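Local coordinates for protein thiamin pyrophosphokinase (PDB 1IG0) that transfers a pyrophosphate group from ATP to thiamine, making the cofactor thiamine diphosphate and releasing AMP, and works as a homodimer, at residues B[48-51]-B[52-56]; B[308-312]-B[313-317]. All coordinates share one frame; numbering follows the deposited sequence.

In the fold
From the N terminus, the chain leaves strand 38-43, in the mixed sheet that also holds strand 304-310, and runs through a loop into interaction 1, where residues 48-51 end that loop and lead into the first turn of helix 52-61. Far later, in interaction 2, residues 308-312 finish strand 304-310 and make the turn from strand into the short helix 312-315 near the C terminus. Both are local contacts, and they follow each other in series, neither nested nor crossed. Their centres lie about 11 Å apart, and they touch: P51 and L54 pack on V312, and P53 on I316. Thus the N-terminal end of helix 52-61 meets the short C-terminal helix that follows strand 304-310.

Interaction 1: residues B[48-51]-B[52-56]; sequences IDIP and RPLFY
I50 sends its two branches to two helix residues. CD1 meets L54 CD2 at 3.5 Å, the side chains crossing at about a right angle, while I50 CG2 lies obliquely at the F55 ring, 3.9 Å from F55 CD1. L54 and F55 both hold CG anti to the backbone N (chi1 about 180°), the rotamer that brings them to these branches. A beta-branched residue suits this place because it offers a short methyl (CG2) to F55 and a longer arm (CG1-CD1) to L54; an alanine here would probably open a gap beside L54 and leave the F55 ring with less to fix its tilt.

Further out, P51 is the N-cap. Its O accepts the helix's first i to i+4 bond, from F55 N at 2.9 Å. P53 has no N-H to donate, which costs nothing in a first helical turn, where no preceding helical carbonyl would receive it. At the polar edge, R52 NH1 donates to Y56 OH at 2.8 Å, the hydroxyl lying 30° out of the guanidinium plane, a bent bond (133°), and Y78 gives R52 a cation-pi partner. The chemistry thus divides the helix start: aliphatic and aromatic groups bury one side, while the arginine ties its charge to tyrosines on another.

Interaction 2: residues B[308-312]-B[313-317]; sequences VEIFV and DKLID
I310 and L315 meet through single methyl groups, I310 CD1 lying 4.0 Å from L315 CD2 as the side chains cross at about a right angle. I310 places CG1 between its backbone N and carbonyl carbon (chi1 55°), and the extended second torsion then carries CD1 out toward the leucine. L315 is less relaxed: both its torsions, chi1 -108° and chi2 27°, lie away from staggered values. In this conformation L315 CD2 touches I310 CD1 and comes within 4.2 Å of V312 CA. Leucine suits this inward place, since F243 and C247 of helix 241-247 and L54 of helix 52-61 also pack on it.

The backbone makes the change from strand to helix. F311 O accepts K314 N at 2.8 Å, an i to i+3 bond of the kind found in a tight turn. V312 O follows with a weak bond from L315 N at 3.3 Å. A water also grips V312 O, donating to it at 2.7 Å and accepting I316 N at 2.8 Å, so it bridges where the helix would otherwise have closed a direct i to i+4 bond.

F311 and K314 meet at the roots of their side chains, F311 CB 4.3 Å from K314 CB, while the phenyl ring leads away from the helix. K314 CB also sits 3.3 Å from F311 O. The lysine side chain lies against T246 and C247; a long flexible chain suits a place where its charged end leads off. V312 turns its CG1 methyl to P51 and L54.

With i to i+3 bonds, one of them weak, and a water completing the turn, the chemistry is consistent with a short, weakly bonded helix that the apolar contacts of V312 and L315 probably help to hold in place.

Interaction 1: residues B[48-51]-B[52-56]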
loop_
_atom_site.group_PDB
_atom_site.type_symbol
_atom_site.label_atom_id
_atom_site.label_comp_id
_atom_site.label_asym_id
_atom_site.label_seq_id
_atom_site.Cartn_x
_atom_site.Cartn_y
_atom_site.Cartn_z
ATOM N N ILE B 48 7.653 -14.841 2.505
ATOM C CA ILE B 48 8.550 -14.257 3.495
ATOM C C ILE B 48 9.879 -13.948 2.810
ATOM O O ILE B 48 10.424 -14.791 2.096
ATOM C CB ILE B 48 8.785 -15.230 4.669
ATOM C CG1 ILE B 48 7.446 -15.565 5.337
ATOM C CG2 ILE B 48 9.741 -14.612 5.678
ATOM C CD1 ILE B 48 7.548 -16.595 6.445
ATOM N N ASP B 49 10.395 -12.741 3.022
ATOM C CA ASP B 49 11.653 -12.336 2.402
ATOM C C ASP B 49 12.651 -11.755 3.396
ATOM O O ASP B 49 13.796 -11.472 3.044
ATOM C CB ASP B 49 11.383 -11.309 1.301
ATOM C CG ASP B 49 10.635 -10.093 1.808
ATOM O OD1 ASP B 49 11.090 -9.487 2.802
ATOM O OD2 ASP B 49 9.595 -9.740 1.210
ATOM N N ILE B 50 12.214 -11.574 4.637
ATOM C CA ILE B 50 13.067 -11.022 5.681
ATOM C C ILE B 50 14.350 -11.838 5.843
ATOM O O ILE B 50 14.339 -13.061 5.703
ATOM C CB ILE B 50 12.323 -10.997 7.037
ATOM C CG1 ILE B 50 13.163 -10.271 8.088
ATOM C CG2 ILE B 50 12.033 -12.422 7.495
ATOM C CD1 ILE B 50 12.485 -10.152 9.446
ATOM N N PRO B 51 15.479 -11.167 6.120
ATOM C CA PRO B 51 16.751 -11.872 6.299
ATOM C C PRO B 51 16.647 -12.872 7.447
ATOM O O PRO B 51 15.978 -12.612 8.447
ATOM C CB PRO B 51 17.727 -10.740 6.599
ATOM C CG PRO B 51 17.180 -9.621 5.773
ATOM C CD PRO B 51 15.696 -9.712 6.051
ATOM N N ARG B 52 17.315 -14.012 7.299
ATOM C CA ARG B 52 17.278 -15.057 8.315
ATOM C C ARG B 52 17.771 -14.652 9.698
ATOM O O ARG B 52 17.090 -14.890 10.694
ATOM C CB ARG B 52 18.052 -16.285 7.834
ATOM C CG ARG B 52 17.255 -17.136 6.876
ATOM C CD ARG B 52 18.007 -18.367 6.433
ATOM N NE ARG B 52 17.080 -19.315 5.831
ATOM C CZ ARG B 52 16.176 -19.995 6.525
ATOM N NH1 ARG B 52 16.090 -19.828 7.839
ATOM N NH2 ARG B 52 15.358 -20.838 5.910
ATOM N N PRO B 53 18.967 -14.050 9.783
ATOM C CA PRO B 53 19.482 -13.641 11.092
ATOM C C PRO B 53 18.469 -12.780 11.847
ATOM O O PRO B 53 18.282 -12.930 13.055
ATOM C CB PRO B 53 20.745 -12.868 10.732
ATOM C CG PRO B 53 21.213 -13.565 9.492
ATOM C CD PRO B 53 19.928 -13.716 8.717
ATOM N N LEU B 54 17.818 -11.878 11.121
ATOM C CA LEU B 54 16.822 -10.995 11.714
ATOM C C LEU B 54 15.593 -11.795 12.137
ATOM O O LEU B 54 15.057 -11.597 13.228
ATOM C CB LEU B 54 16.412 -9.910 10.715
ATOM C CG LEU B 54 15.437 -8.856 11.248
ATOM C CD1 LEU B 54 16.066 -8.127 12.426
ATOM C CD2 LEU B 54 15.085 -7.876 10.142
ATOM N N PHE B 55 15.151 -12.698 11.267
ATOM C CA PHE B 55 13.989 -13.532 11.550
ATOM C C PHE B 55 14.184 -14.290 12.860
ATOM O O PHE B 55 13.311 -14.290 13.726
ATOM C CB PHE B 55 13.768 -14.533 10.413
ATOM C CG PHE B 55 12.577 -15.428 10.619
ATOM C CD1 PHE B 55 11.289 -14.963 10.377
ATOM C CD2 PHE B 55 12.744 -16.730 11.078
ATOM C CE1 PHE B 55 10.182 -15.782 10.590
ATOM C CE2 PHE B 55 11.644 -17.557 11.294
ATOM C CZ PHE B 55 10.360 -17.081 11.049
ATOM N N TYR B 56 15.338 -14.937 12.993
ATOM C CA TYR B 56 15.666 -15.705 14.188
ATOM C C TYR B 56 15.546 -14.845 15.440
ATOM O O TYR B 56 15.030 -15.287 16.467
ATOM C CB TYR B 56 17.100 -16.237 14.095
ATOM C CG TYR B 56 17.390 -17.090 12.880
ATOM C CD1 TYR B 56 18.686 -17.179 12.367
ATOM C CD2 TYR B 56 16.382 -17.819 12.249
ATOM C CE1 TYR B 56 18.970 -17.968 11.254
ATOM C CE2 TYR B 56 16.657 -18.614 11.136
ATOM C CZ TYR B 56 17.952 -18.682 10.644
ATOM O OH TYR B 56 18.233 -19.457 9.543
#

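Interaction 2: residues B[308-312]-B[313-317]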
loop_
_atom_site.group_PDB
_atom_site.type_symbol
_atom_site.label_atom_id
_atom_site.label_comp_id
_atom_site.label_asym_id
_atom_site.label_seq_id
_atom_site.Cartn_x
_atom_site.Cartn_y
_atom_site.Cartn_z
ATOM N N VAL B 308 8.288 4.282 8.697
ATOM C CA VAL B 308 9.679 4.629 8.923
ATOM C C VAL B 308 10.529 3.666 8.121
ATOM O O VAL B 308 10.536 2.462 8.379
ATOM C CB VAL B 308 10.055 4.523 10.417
ATOM C CG1 VAL B 308 11.540 4.807 10.601
ATOM C CG2 VAL B 308 9.223 5.506 11.230
ATOM N N GLU B 309 11.233 4.200 7.131
ATOM C CA GLU B 309 12.081 3.378 6.292
ATOM C C GLU B 309 13.175 2.750 7.136
ATOM O O GLU B 309 13.813 3.423 7.945
ATOM C CB GLU B 309 12.697 4.218 5.173
ATOM C CG GLU B 309 13.760 3.494 4.368
ATOM C CD GLU B 309 14.241 4.306 3.186
ATOM O OE1 GLU B 309 14.439 5.528 3.349
ATOM O OE2 GLU B 309 14.428 3.718 2.100
ATOM N N ILE B 310 13.374 1.451 6.953
ATOM C CA ILE B 310 14.397 0.730 7.691
ATOM C C ILE B 310 15.353 0.027 6.746
ATOM O O ILE B 310 15.005 -0.299 5.609
ATOM C CB ILE B 310 13.785 -0.337 8.624
ATOM C CG1 ILE B 310 12.882 -1.273 7.816
ATOM C CG2 ILE B 310 13.017 0.332 9.748
ATOM C CD1 ILE B 310 12.321 -2.434 8.611
ATOM N N PHE B 311 16.568 -0.188 7.228
ATOM C CA PHE B 311 17.594 -0.884 6.471
ATOM C C PHE B 311 17.682 -2.228 7.181
ATOM O O PHE B 311 18.513 -2.440 8.063
ATOM C CB PHE B 311 18.905 -0.102 6.551
ATOM C CG PHE B 311 18.794 1.304 6.019
ATOM C CD1 PHE B 311 19.447 2.355 6.651
ATOM C CD2 PHE B 311 18.020 1.580 4.895
ATOM C CE1 PHE B 311 19.328 3.660 6.173
ATOM C CE2 PHE B 311 17.895 2.881 4.408
ATOM C CZ PHE B 311 18.550 3.922 5.050
ATOM N N VAL B 312 16.776 -3.119 6.789
ATOM C CA VAL B 312 16.637 -4.450 7.363
ATOM C C VAL B 312 17.906 -5.221 7.713
ATOM O O VAL B 312 17.985 -5.825 8.782
ATOM C CB VAL B 312 15.759 -5.335 6.452
ATOM C CG1 VAL B 312 15.596 -6.709 7.064
ATOM C CG2 VAL B 312 14.397 -4.683 6.258
ATOM N N ASP B 313 18.898 -5.207 6.829
ATOM C CA ASP B 313 20.133 -5.945 7.080
ATOM C C ASP B 313 21.007 -5.348 8.186
ATOM O O ASP B 313 22.026 -5.930 8.558
ATOM C CB ASP B 313 20.948 -6.056 5.790
ATOM C CG ASP B 313 20.174 -6.722 4.668
ATOM O OD1 ASP B 313 19.663 -7.843 4.874
ATOM O OD2 ASP B 313 20.078 -6.124 3.575
ATOM N N LYS B 314 20.600 -4.198 8.714
ATOM C CA LYS B 314 21.350 -3.520 9.773
ATOM C C LYS B 314 20.717 -3.667 11.156
ATOM O O LYS B 314 21.384 -3.504 12.178
ATOM C CB LYS B 314 21.481 -2.030 9.443
ATOM C CG LYS B 314 22.630 -1.682 8.510
ATOM C CD LYS B 314 22.618 -2.504 7.232
ATOM C CE LYS B 314 23.818 -2.152 6.373
ATOM N NZ LYS B 314 25.069 -2.170 7.183
ATOM N N LEU B 315 19.426 -3.977 11.174
ATOM C CA LEU B 315 18.656 -4.128 12.405
ATOM C C LEU B 315 19.209 -5.075 13.473
ATOM O O LEU B 315 19.356 -4.691 14.633
ATOM C CB LEU B 315 17.232 -4.559 12.046
ATOM C CG LEU B 315 16.079 -3.563 12.196
ATOM C CD1 LEU B 315 16.565 -2.133 12.049
ATOM C CD2 LEU B 315 15.019 -3.891 11.159
ATOM N N ILE B 316 19.502 -6.307 13.077
ATOM C CA ILE B 316 19.996 -7.326 13.999
ATOM C C ILE B 316 20.978 -6.858 15.076
ATOM O O ILE B 316 20.876 -7.275 16.231
ATOM C CB ILE B 316 20.638 -8.506 13.226
ATOM C CG1 ILE B 316 20.954 -9.650 14.193
ATOM C CG2 ILE B 316 21.901 -8.042 12.513
ATOM C CD1 ILE B 316 21.417 -10.922 13.508
ATOM N N ASP B 317 21.917 -5.991 14.711
ATOM C CA ASP B 317 22.916 -5.512 15.663
ATOM C C ASP B 317 22.390 -4.605 16.775
ATOM O O ASP B 317 23.092 -4.359 17.756
ATOM C CB ASP B 317 24.049 -4.796 14.923
ATOM C CG ASP B 317 24.849 -5.732 14.037
ATOM O OD1 ASP B 317 25.368 -6.744 14.557
ATOM O OD2 ASP B 317 24.963 -5.455 12.826
HETATM O O HOH W 1 19.209 -7.416 10.523
#